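Local coordinates for DegQ (Legionella fallonii, PDB 3PV2), which probably degrades misfolded proteins as an HtrA-family serine protease with chaperone character, acting inside large 12-subunit cages, at residues I92-V97 with N204-A208; S139-G143 with K213-I217; F252-G258 with S325-V329; G258-I262 with N292-E296; F281-L285 with I314-V320. The contacts are given in a common frame with arbitrary orientation. Numbering follows the deposited sequence.

Contact 1 of 5, residues I92-V97 with N204-A208; sequences ITNDHV and NSGGA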
# COMPACT_ATOMS: atom_id res chain seq x y z
N ILE B 92 -2.16 -44.06 -27.68
CA ILE B 92 -1.37 -43.64 -26.53
C ILE B 92 -1.48 -42.14 -26.39
O ILE B 92 -1.41 -41.40 -27.36
CB ILE B 92 0.14 -44.00 -26.69
CG1 ILE B 92 0.35 -45.50 -26.72
CG2 ILE B 92 0.94 -43.52 -25.54
CD1 ILE B 92 -0.20 -46.23 -25.58
N THR B 93 -1.55 -41.67 -25.17
CA THR B 93 -1.43 -40.26 -24.94
C THR B 93 -0.77 -40.03 -23.62
O THR B 93 -0.28 -40.98 -23.01
CB THR B 93 -2.79 -39.58 -25.04
OG1 THR B 93 -2.58 -38.15 -25.03
CG2 THR B 93 -3.76 -40.04 -23.87
N ASN B 94 -0.66 -38.79 -23.15
CA ASN B 94 -0.11 -38.60 -21.80
C ASN B 94 -1.14 -38.80 -20.72
O ASN B 94 -2.30 -38.46 -20.90
CB ASN B 94 0.35 -37.20 -21.63
CG ASN B 94 1.52 -36.86 -22.54
OD1 ASN B 94 2.53 -37.59 -22.59
ND2 ASN B 94 1.42 -35.71 -23.18
N ASP B 95 -0.72 -39.26 -19.55
CA ASP B 95 -1.67 -39.29 -18.41
C ASP B 95 -2.19 -37.90 -18.04
O ASP B 95 -3.38 -37.74 -17.74
CB ASP B 95 -1.05 -40.00 -17.17
CG ASP B 95 -2.10 -40.47 -16.17
OD1 ASP B 95 -2.00 -40.06 -15.00
OD2 ASP B 95 -3.04 -41.25 -16.52
N HIS B 96 -1.32 -36.89 -18.02
CA HIS B 96 -1.76 -35.54 -17.65
C HIS B 96 -2.82 -34.99 -18.60
O HIS B 96 -3.65 -34.21 -18.17
CB HIS B 96 -0.60 -34.56 -17.48
CG HIS B 96 -0.05 -34.02 -18.76
ND1 HIS B 96 1.14 -34.44 -19.28
CD2 HIS B 96 -0.50 -33.04 -19.59
CE1 HIS B 96 1.39 -33.77 -20.40
NE2 HIS B 96 0.40 -32.92 -20.61
N VAL B 97 -2.85 -35.45 -19.85
CA VAL B 97 -3.89 -35.01 -20.79
C VAL B 97 -5.27 -35.49 -20.32
O VAL B 97 -6.27 -34.75 -20.39
CB VAL B 97 -3.53 -35.47 -22.24
CG1 VAL B 97 -4.68 -35.34 -23.23
CG2 VAL B 97 -2.33 -34.68 -22.75
N ASN B 204 0.57 -30.36 -28.63
CA ASN B 204 1.19 -31.52 -29.25
C ASN B 204 1.74 -32.60 -28.29
O ASN B 204 2.31 -33.63 -28.71
CB ASN B 204 2.26 -31.05 -30.22
CG ASN B 204 1.68 -30.23 -31.37
OD1 ASN B 204 1.60 -30.73 -32.49
ND2 ASN B 204 1.29 -28.95 -31.12
N SER B 205 1.52 -32.37 -27.01
CA SER B 205 1.82 -33.31 -26.00
C SER B 205 0.91 -34.53 -26.14
O SER B 205 -0.34 -34.39 -26.24
CB SER B 205 1.53 -32.66 -24.67
OG SER B 205 2.11 -33.37 -23.59
N GLY B 206 1.52 -35.71 -26.13
CA GLY B 206 0.85 -36.95 -26.34
C GLY B 206 1.00 -37.40 -27.79
O GLY B 206 0.57 -38.51 -28.15
N GLY B 207 1.53 -36.52 -28.63
CA GLY B 207 1.69 -36.85 -30.05
C GLY B 207 3.01 -37.59 -30.25
O GLY B 207 3.64 -38.01 -29.28
N ALA B 208 3.44 -37.67 -31.49
CA ALA B 208 4.47 -38.58 -31.96
C ALA B 208 5.78 -37.79 -32.14
O ALA B 208 5.78 -36.70 -32.67
CB ALA B 208 4.04 -39.15 -33.30
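In this trypsin fold the active site lies between two six-stranded barrels, and here the two meet: 92-97 runs from strand 90-93 of the first barrel into the short helix 95-98, while 204-208 is the loop leading into strand 208-211 of the second. His96 and Ser205, with Asp126 hydrogen-bonded to His96 ND1, are placed as the catalytic triad of this family. His96 adopts chi1 p (80°), which swings its imidazole toward the serine although its CB points sideways, and Ser205 is a t rotamer, holding OG near the plane of the ring at the edge. OG also accepts a hydrogen bond from Ala222 N. Ser205 and Gly206 are the central residues of a type II turn closed by Gly207 N to Asn204 O (3.0 Å). Gly206, at phi 97°, lies directly against Thr93, with CA atoms 4.3 Å apart; a CB here would clash with Thr93 OG1. The t rotamer of Thr93 directs that hydroxyl to Ser80 O of the first barrel. Val97, also t, brings CG2 to 4.0 Å from Ser205 O. Between the presumed catalytic partners, His96 NE2 lies 3.5 Å from Ser205 OG, with CE1 slightly nearer at 3.3 Å.

Contact 2 of 5, residues S139-G143 with K213-I217; sequences SLVIG and KGELI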
# COMPACT_ATOMS: atom_id res chain seq x y z
N SER B 139 -1.91 -46.78 -38.48
CA SER B 139 -0.80 -46.55 -37.55
C SER B 139 0.43 -46.19 -38.36
O SER B 139 0.31 -45.72 -39.48
CB SER B 139 -0.55 -47.78 -36.66
OG SER B 139 0.17 -47.47 -35.47
N LEU B 140 1.60 -46.33 -37.73
CA LEU B 140 2.91 -46.07 -38.32
C LEU B 140 3.88 -47.14 -37.83
O LEU B 140 3.61 -47.77 -36.81
CB LEU B 140 3.48 -44.67 -37.91
CG LEU B 140 3.16 -43.94 -36.58
CD1 LEU B 140 2.70 -44.78 -35.47
CD2 LEU B 140 4.30 -43.11 -36.15
N VAL B 141 5.04 -47.24 -38.48
CA VAL B 141 6.11 -48.12 -38.01
C VAL B 141 6.63 -47.72 -36.63
O VAL B 141 6.95 -46.54 -36.37
CB VAL B 141 7.28 -48.12 -38.99
CG1 VAL B 141 8.42 -48.94 -38.40
CG2 VAL B 141 6.85 -48.66 -40.35
N ILE B 142 6.72 -48.69 -35.72
CA ILE B 142 7.29 -48.42 -34.40
C ILE B 142 8.78 -48.70 -34.41
O ILE B 142 9.24 -49.76 -34.84
CB ILE B 142 6.63 -49.21 -33.33
CG1 ILE B 142 5.17 -48.80 -33.23
CG2 ILE B 142 7.32 -48.90 -32.02
CD1 ILE B 142 4.25 -49.93 -33.41
N GLY B 143 9.55 -47.71 -34.00
CA GLY B 143 10.99 -47.85 -34.01
C GLY B 143 11.56 -48.33 -32.70
O GLY B 143 10.84 -48.72 -31.76
N LYS B 213 13.11 -41.40 -40.90
CA LYS B 213 12.40 -42.38 -41.74
C LYS B 213 10.95 -42.46 -41.33
O LYS B 213 10.24 -43.32 -41.82
CB LYS B 213 13.01 -43.80 -41.63
CG LYS B 213 14.54 -43.87 -41.77
CD LYS B 213 15.17 -44.99 -40.90
CE LYS B 213 15.31 -46.32 -41.67
NZ LYS B 213 16.22 -46.16 -42.85
N GLY B 214 10.49 -41.60 -40.41
CA GLY B 214 9.06 -41.57 -40.05
C GLY B 214 8.58 -42.63 -39.06
O GLY B 214 7.39 -42.86 -38.88
N GLU B 215 9.53 -43.25 -38.37
CA GLU B 215 9.22 -44.27 -37.33
C GLU B 215 8.98 -43.62 -35.99
O GLU B 215 9.71 -42.65 -35.61
CB GLU B 215 10.41 -45.18 -37.17
CG GLU B 215 10.89 -45.69 -38.48
CD GLU B 215 12.05 -46.65 -38.35
OE1 GLU B 215 12.88 -46.52 -37.41
OE2 GLU B 215 12.12 -47.55 -39.22
N LEU B 216 8.02 -44.17 -35.26
CA LEU B 216 7.72 -43.64 -33.96
C LEU B 216 8.83 -43.97 -33.00
O LEU B 216 9.10 -45.15 -32.80
CB LEU B 216 6.43 -44.18 -33.45
CG LEU B 216 5.85 -43.61 -32.18
CD1 LEU B 216 5.58 -42.14 -32.22
CD2 LEU B 216 4.51 -44.43 -31.85
N ILE B 217 9.48 -42.93 -32.45
CA ILE B 217 10.50 -43.14 -31.42
C ILE B 217 10.17 -42.58 -30.05
O ILE B 217 10.84 -42.87 -29.10
CB ILE B 217 11.81 -42.59 -31.90
CG1 ILE B 217 11.71 -41.08 -32.26
CG2 ILE B 217 12.24 -43.42 -33.11
CD1 ILE B 217 12.94 -40.44 -32.15
O HOH W 1 6.01 -44.99 -40.36
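Two backbone hydrogen bonds, both made by Leu216, hold the loop 139-143 against the start of strand 216-221. Leu216 N donates to Val141 O (2.8 Å, 166°) and Leu216 O accepts from Gly143 N (2.9 Å, 155°), so that one residue spans both neighbours of Ile142, the pattern of a parallel bridge. It is a single bridge, with the CA atoms of Ile142 and Leu216 4.8 Å apart. Val141 O takes a further CA-H...O contact from Glu215 CA at 3.4 Å. Where the backbones diverge, a water continues the pairing, accepting from Val141 N (3.1 Å) and donating to Gly214 O (2.9 Å). Side-chain polar groups look outside the pair: Glu215 OE1 accepts from Asn211 ND2, and Ser139 OG is hydrogen-bonded to Ile83 O. Gly143 packs closely against Leu216 O and the Glu215 side chain, where a CB would be tight against Leu216 O and Glu215 OE1. Apolar cover comes from Leu140, whose CD2 reaches Leu216 CB at 3.6 Å. The contact thus ties the loop between the two barrels of the trypsin fold to the second of them. Leu216 packs on Val82 and Ile84 of strand 74-85 and on Ile239 of helix 239-252, which Ile142 also touches, while the backbone of Ile217 is hydrogen-bonded to Leu209 in strand 208-211.

Contact 3 of 5, residues F252-G258 with S325-V329; sequences FGSIHRG and SLLRV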
# COMPACT_ATOMS: atom_id res chain seq x y z
N PHE B 252 -3.32 -55.85 -17.78
CA PHE B 252 -3.69 -55.70 -16.39
C PHE B 252 -4.47 -54.43 -15.96
O PHE B 252 -4.90 -54.34 -14.81
CB PHE B 252 -2.42 -55.74 -15.52
CG PHE B 252 -1.65 -57.03 -15.61
CD1 PHE B 252 -2.11 -58.19 -15.00
CD2 PHE B 252 -0.43 -57.07 -16.28
CE1 PHE B 252 -1.38 -59.39 -15.07
CE2 PHE B 252 0.32 -58.25 -16.36
CZ PHE B 252 -0.16 -59.41 -15.76
N GLY B 253 -4.57 -53.42 -16.81
CA GLY B 253 -5.26 -52.19 -16.41
C GLY B 253 -4.47 -51.16 -15.62
O GLY B 253 -4.90 -50.03 -15.50
N SER B 254 -3.34 -51.54 -15.04
CA SER B 254 -2.40 -50.58 -14.41
C SER B 254 -1.04 -51.24 -14.22
O SER B 254 -0.93 -52.44 -14.33
CB SER B 254 -2.90 -50.10 -13.06
OG SER B 254 -2.68 -51.11 -12.09
N ILE B 255 -0.01 -50.44 -13.93
CA ILE B 255 1.29 -50.97 -13.65
C ILE B 255 1.34 -51.18 -12.13
O ILE B 255 1.14 -50.23 -11.38
CB ILE B 255 2.46 -49.98 -14.02
CG1 ILE B 255 2.36 -49.49 -15.47
CG2 ILE B 255 3.82 -50.59 -13.70
CD1 ILE B 255 2.12 -50.56 -16.45
N HIS B 256 1.56 -52.40 -11.68
CA HIS B 256 1.76 -52.62 -10.25
C HIS B 256 3.25 -52.88 -10.02
O HIS B 256 3.72 -53.98 -10.21
CB HIS B 256 0.92 -53.77 -9.75
CG HIS B 256 1.01 -53.95 -8.26
ND1 HIS B 256 0.05 -53.48 -7.40
CD2 HIS B 256 1.97 -54.51 -7.48
CE1 HIS B 256 0.40 -53.75 -6.15
NE2 HIS B 256 1.56 -54.38 -6.18
N ARG B 257 3.97 -51.83 -9.65
CA ARG B 257 5.39 -51.91 -9.44
C ARG B 257 5.77 -52.68 -8.17
O ARG B 257 5.13 -52.51 -7.12
CB ARG B 257 5.97 -50.51 -9.32
CG ARG B 257 6.04 -49.80 -10.60
CD ARG B 257 6.41 -48.37 -10.41
NE ARG B 257 6.57 -47.74 -11.71
CZ ARG B 257 5.59 -47.26 -12.47
NH1 ARG B 257 4.33 -47.30 -12.06
NH2 ARG B 257 5.88 -46.73 -13.65
N GLY B 258 6.78 -53.52 -8.30
CA GLY B 258 7.24 -54.32 -7.19
C GLY B 258 8.64 -53.89 -6.81
O GLY B 258 9.17 -52.88 -7.28
N SER B 325 11.39 -52.12 -13.14
CA SER B 325 10.23 -51.39 -12.66
C SER B 325 8.93 -51.97 -13.12
O SER B 325 7.95 -51.89 -12.41
CB SER B 325 10.25 -49.94 -13.14
OG SER B 325 9.73 -49.89 -14.46
N LEU B 326 8.90 -52.55 -14.31
CA LEU B 326 7.64 -52.98 -14.87
C LEU B 326 7.50 -54.49 -14.91
O LEU B 326 6.57 -55.03 -15.54
CB LEU B 326 7.49 -52.43 -16.30
CG LEU B 326 7.88 -50.98 -16.64
CD1 LEU B 326 7.81 -50.86 -18.13
CD2 LEU B 326 7.03 -49.90 -15.96
N LEU B 327 8.41 -55.21 -14.26
CA LEU B 327 8.18 -56.64 -14.07
C LEU B 327 7.10 -56.79 -13.02
O LEU B 327 6.89 -55.94 -12.16
CB LEU B 327 9.45 -57.37 -13.62
CG LEU B 327 10.54 -57.66 -14.67
CD1 LEU B 327 10.37 -56.85 -15.93
CD2 LEU B 327 11.87 -57.45 -14.03
N ARG B 328 6.44 -57.93 -13.08
CA ARG B 328 5.32 -58.20 -12.21
C ARG B 328 5.75 -58.82 -10.90
O ARG B 328 6.56 -59.75 -10.88
CB ARG B 328 4.35 -59.14 -12.94
CG ARG B 328 3.47 -58.42 -13.97
CD ARG B 328 2.06 -58.40 -13.45
NE ARG B 328 1.46 -57.09 -13.47
CZ ARG B 328 0.38 -56.79 -12.77
NH1 ARG B 328 -0.21 -57.72 -12.03
NH2 ARG B 328 -0.11 -55.57 -12.82
N VAL B 329 5.13 -58.36 -9.82
CA VAL B 329 5.31 -59.00 -8.53
C VAL B 329 5.14 -60.48 -8.80
O VAL B 329 4.29 -60.85 -9.57
CB VAL B 329 4.26 -58.52 -7.49
CG1 VAL B 329 4.23 -59.46 -6.23
CG2 VAL B 329 4.52 -57.04 -7.09
O HOH W 2 8.03 -54.31 -10.80
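Arg328 loses more surface here than any other residue, 110 Å², because its side chain, although its CB points away, folds back along 252-258. Its guanidinium lies flat on the Phe252 ring, planes at 7° and centres 3.5 Å apart, a cation-pi stack in which Arg328 CZ sits 11° off the ring normal. Arg328 CD adds a CH-pi contact, 3.7 Å from the centroid of the same Phe252 ring. The guanidinium then passes His256, with Arg328 NH2 3.7 Å from His256 CB. His256 buries 61 Å², offering the edge of its ring to Val329, CD2 to CG2 3.6 Å, while its NE2 is hydrogen-bonded to Asp352. Segment 252-258 is the linker from helix 239-252 of the protease part to the first PDZ domain, and 325-329 follows the PDZ helix 318-325, so the contact lies at the junction of the two domains. Arg257 reaches back to the protease part, forming salt bridges with Glu124 and Asp122, while its CG rests 3.4 Å from Ser325 O. Ile255 CG2 meets Leu326 CD2 at 4.0 Å. Where the linker enters the PDZ domain, Gly258 packs its CA 3.8 Å from Val329 CG2, and a water accepts from Gly258 N at 2.9 Å.

Contact 4 of 5, residues G258-I262 with N292-E296; sequences GLMGI and NSPAE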
# COMPACT_ATOMS: atom_id res chain seq x y z
N GLY B 258 6.78 -53.52 -8.30
CA GLY B 258 7.24 -54.32 -7.19
C GLY B 258 8.64 -53.89 -6.81
O GLY B 258 9.17 -52.88 -7.28
N LEU B 259 9.27 -54.73 -6.01
CA LEU B 259 10.50 -54.40 -5.37
C LEU B 259 11.58 -55.36 -5.80
O LEU B 259 11.37 -56.57 -5.88
CB LEU B 259 10.31 -54.52 -3.89
CG LEU B 259 11.57 -54.27 -3.10
CD1 LEU B 259 12.12 -52.92 -3.58
CD2 LEU B 259 11.32 -54.30 -1.61
N MET B 260 12.76 -54.81 -6.03
CA MET B 260 13.98 -55.60 -6.19
C MET B 260 15.06 -55.26 -5.15
O MET B 260 15.73 -56.15 -4.66
CB MET B 260 14.49 -55.43 -7.58
CG MET B 260 15.79 -56.17 -7.83
SD MET B 260 15.45 -57.92 -7.92
CE MET B 260 14.34 -57.91 -9.36
N GLY B 261 15.20 -54.02 -4.73
CA GLY B 261 16.08 -53.69 -3.58
C GLY B 261 17.57 -53.38 -3.90
O GLY B 261 18.45 -53.59 -3.06
N ILE B 262 17.84 -52.84 -5.08
CA ILE B 262 19.21 -52.39 -5.44
C ILE B 262 19.30 -51.04 -6.13
O ILE B 262 18.53 -50.77 -7.06
CB ILE B 262 19.79 -53.30 -6.46
CG1 ILE B 262 19.00 -53.16 -7.76
CG2 ILE B 262 19.74 -54.73 -5.95
CD1 ILE B 262 19.76 -53.53 -8.96
N ASN B 292 17.87 -58.15 3.22
CA ASN B 292 16.62 -58.84 3.15
C ASN B 292 15.78 -58.49 1.94
O ASN B 292 14.56 -58.72 1.97
CB ASN B 292 15.77 -58.56 4.40
CG ASN B 292 16.53 -58.90 5.71
OD1 ASN B 292 16.87 -60.06 5.96
ND2 ASN B 292 16.80 -57.89 6.54
N SER B 293 16.40 -57.94 0.89
CA SER B 293 15.71 -57.63 -0.35
C SER B 293 15.77 -58.80 -1.26
O SER B 293 16.51 -59.72 -1.01
CB SER B 293 16.40 -56.47 -1.03
OG SER B 293 17.79 -56.74 -1.31
N PRO B 294 14.96 -58.80 -2.30
CA PRO B 294 15.07 -59.86 -3.30
C PRO B 294 16.51 -59.94 -3.95
O PRO B 294 17.04 -61.03 -4.16
CB PRO B 294 14.08 -59.42 -4.35
CG PRO B 294 13.07 -58.65 -3.48
CD PRO B 294 13.89 -57.86 -2.65
N ALA B 295 17.09 -58.79 -4.21
CA ALA B 295 18.47 -58.71 -4.76
C ALA B 295 19.52 -59.32 -3.82
O ALA B 295 20.37 -60.06 -4.26
CB ALA B 295 18.80 -57.27 -5.07
N GLU B 296 19.47 -59.03 -2.51
CA GLU B 296 20.34 -59.71 -1.58
C GLU B 296 20.14 -61.25 -1.59
O GLU B 296 21.12 -62.04 -1.60
CB GLU B 296 20.14 -59.24 -0.17
CG GLU B 296 21.15 -59.87 0.75
CD GLU B 296 21.02 -59.40 2.21
OE1 GLU B 296 21.78 -58.52 2.62
OE2 GLU B 296 20.14 -59.90 2.94
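Pro294 and Ala295, the first residues of helix 294-298, form the apolar centre with Met260 and Leu259. Met260 lies alongside them, with SD 4.1 Å from Pro294 CB and CG 4.2 Å from Ala295 CB, while Leu259 CG lies 4.3 Å from Pro294 CD on the proline ring. Just outside this cluster the backbone of the loop meets the helix end. Met260 O accepts from Ala295 N (3.0 Å, 152°), an amide of the first helical turn that has no carbonyl partner within the helix, and the same Met260 O touches Pro294 CD at 3.2 Å. Gly261, at phi 90°, passes so near Ser293 that a CB would strike Ser293 CB. Further out, Ser293 is the N-cap: its OG accepts from Glu296 N (3.1 Å) and is also hydrogen-bonded to Asn290 O. At the outer edge Asn292 N donates to Glu296 OE2 at 2.9 Å. Segment 258-262, sequence GLMGI, leads into strand 262-266 and probably corresponds to the carboxylate-binding loop of PDZ domains, so that this contact joins that loop to the N-terminal end of helix 294-298. Ala295 rests on Val289 of strand 284-289, Leu259 and Pro294 pack on Thr351, and Leu259 and Asn292 reach His356 and Leu360 of helix 353-362.

Contact 5 of 5, residues F281-L285 with I314-V320; sequences FQGAL and ITQATQV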
# COMPACT_ATOMS: atom_id res chain seq x y z
N PHE B 281 34.05 -50.48 -21.21
CA PHE B 281 33.14 -51.53 -20.70
C PHE B 281 31.79 -50.93 -20.32
O PHE B 281 31.72 -49.83 -19.76
CB PHE B 281 33.71 -52.25 -19.47
CG PHE B 281 33.00 -53.52 -19.15
CD1 PHE B 281 32.18 -53.60 -18.04
CD2 PHE B 281 33.07 -54.63 -20.01
CE1 PHE B 281 31.49 -54.78 -17.73
CE2 PHE B 281 32.37 -55.83 -19.73
CZ PHE B 281 31.57 -55.87 -18.56
N GLN B 282 30.72 -51.64 -20.58
CA GLN B 282 29.40 -51.08 -20.28
C GLN B 282 28.57 -51.97 -19.37
O GLN B 282 28.67 -53.18 -19.39
CB GLN B 282 28.63 -50.85 -21.58
CG GLN B 282 29.25 -49.87 -22.62
CD GLN B 282 28.36 -49.74 -23.88
OE1 GLN B 282 28.28 -50.66 -24.70
NE2 GLN B 282 27.68 -48.60 -24.00
N GLY B 283 27.71 -51.33 -18.62
CA GLY B 283 26.77 -51.96 -17.75
C GLY B 283 26.35 -50.98 -16.69
O GLY B 283 26.66 -49.81 -16.82
N ALA B 284 25.60 -51.48 -15.70
CA ALA B 284 25.10 -50.71 -14.57
C ALA B 284 25.87 -51.10 -13.31
O ALA B 284 25.91 -52.27 -12.97
CB ALA B 284 23.59 -50.97 -14.36
N LEU B 285 26.44 -50.15 -12.60
CA LEU B 285 27.22 -50.45 -11.42
C LEU B 285 26.30 -50.52 -10.24
O LEU B 285 25.53 -49.61 -10.00
CB LEU B 285 28.21 -49.35 -11.22
CG LEU B 285 29.01 -49.25 -9.93
CD1 LEU B 285 29.73 -50.55 -9.69
CD2 LEU B 285 30.03 -48.10 -9.99
N ILE B 314 22.26 -54.90 -20.91
CA ILE B 314 22.31 -53.63 -20.18
C ILE B 314 23.63 -52.90 -20.39
O ILE B 314 24.69 -53.39 -20.05
CB ILE B 314 21.89 -53.75 -18.66
CG1 ILE B 314 20.35 -53.55 -18.54
CG2 ILE B 314 22.48 -52.60 -17.90
CD1 ILE B 314 19.64 -54.63 -18.34
N THR B 315 23.54 -51.73 -21.01
CA THR B 315 24.67 -50.89 -21.30
C THR B 315 24.62 -49.57 -20.55
O THR B 315 25.57 -48.82 -20.57
CB THR B 315 24.78 -50.59 -22.84
OG1 THR B 315 23.63 -49.86 -23.28
CG2 THR B 315 24.95 -51.87 -23.66
N GLN B 316 23.50 -49.28 -19.88
CA GLN B 316 23.34 -47.99 -19.19
C GLN B 316 22.55 -48.19 -17.93
O GLN B 316 21.59 -48.96 -17.94
CB GLN B 316 22.52 -47.05 -20.06
CG GLN B 316 23.09 -46.75 -21.43
CD GLN B 316 23.62 -45.34 -21.49
OE1 GLN B 316 23.29 -44.59 -22.40
NE2 GLN B 316 24.41 -44.97 -20.49
N ALA B 317 22.93 -47.50 -16.86
CA ALA B 317 22.25 -47.66 -15.60
C ALA B 317 20.72 -47.38 -15.70
O ALA B 317 19.94 -48.00 -15.01
CB ALA B 317 22.85 -46.76 -14.50
N THR B 318 20.33 -46.39 -16.47
CA THR B 318 18.90 -46.06 -16.62
C THR B 318 18.04 -47.25 -17.08
O THR B 318 16.93 -47.42 -16.62
CB THR B 318 18.69 -44.91 -17.60
OG1 THR B 318 19.57 -45.10 -18.73
CG2 THR B 318 19.00 -43.59 -16.90
N GLN B 319 18.60 -48.13 -17.86
CA GLN B 319 17.85 -49.30 -18.34
C GLN B 319 17.47 -50.28 -17.23
O GLN B 319 16.53 -51.03 -17.41
CB GLN B 319 18.59 -50.08 -19.44
CG GLN B 319 19.06 -49.29 -20.54
CD GLN B 319 20.01 -50.08 -21.44
OE1 GLN B 319 21.04 -50.57 -21.00
NE2 GLN B 319 19.64 -50.21 -22.70
N VAL B 320 18.15 -50.27 -16.09
CA VAL B 320 17.87 -51.26 -15.09
C VAL B 320 16.53 -50.94 -14.47
O VAL B 320 15.66 -51.82 -14.29
CB VAL B 320 18.95 -51.27 -14.04
CG1 VAL B 320 18.51 -52.04 -12.77
CG2 VAL B 320 20.23 -51.82 -14.64
O HOH W 3 26.10 -47.20 -16.94
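Ala284 CB is overlapped by three residues of 314-320: Val320 CG2 at 3.5 Å, Ala317 CA at 3.8 Å and Ile314 CG2 at 4.1 Å from it. The small methyl lets the backbones come close, with the CA atoms of Ala284 and Ala317 only 4.3 Å apart. One residue earlier, Gly283 CA makes a CA-H...O contact with Ile314 O (3.4 Å, 156° at the hydrogen), in an extended conformation of positive phi (158°). Strand 284-289 and helix 318-325 belong to the first PDZ domain, whose sheet is covered here by the helix that, with strand 262-266, would line the peptide groove in PDZ domains. The turn into that helix is held by Gln319, whose OE1 accepts from both Thr315 N (2.8 Å) and Gln316 N (3.0 Å). A water donates to Gly283 O (2.7 Å) and accepts weakly from Ala317 N (3.2 Å), bridging two atoms that at 4.4 Å are too far apart for a direct bond. Nearer the surface, Gln282 OE1 lies 3.7 Å from Thr315 CG2. Subunits of the 12-mer meet here too: Gln316 NE2 is hydrogen-bonded to Asn168 OD1 of a second subunit, and Leu285 packs on Tyr447 of a third.

The contacts follow the chain from protease to PDZ domain. Contacts 1 and 2 interleave in sequence within the trypsin fold, their centres 16 Å apart, and touch where Ala208 CB meets Leu216 CD1 (3.5 Å), between the paired strands 208-211 and 216-221 of the second barrel. Contact 3 comes next, its centre 21 Å from contact 1, at the domain junction. It closes a loop of chain in which contacts 4 and 5 lie, and shares Gly258 with contact 4. Contacts 4 and 5 cross within the first PDZ domain, 18 Å between centres, and meet through Ile262 CD1 and Val320 CG1 (4.3 Å), on strand 262-266 and helix 318-325, which would flank a bound peptide.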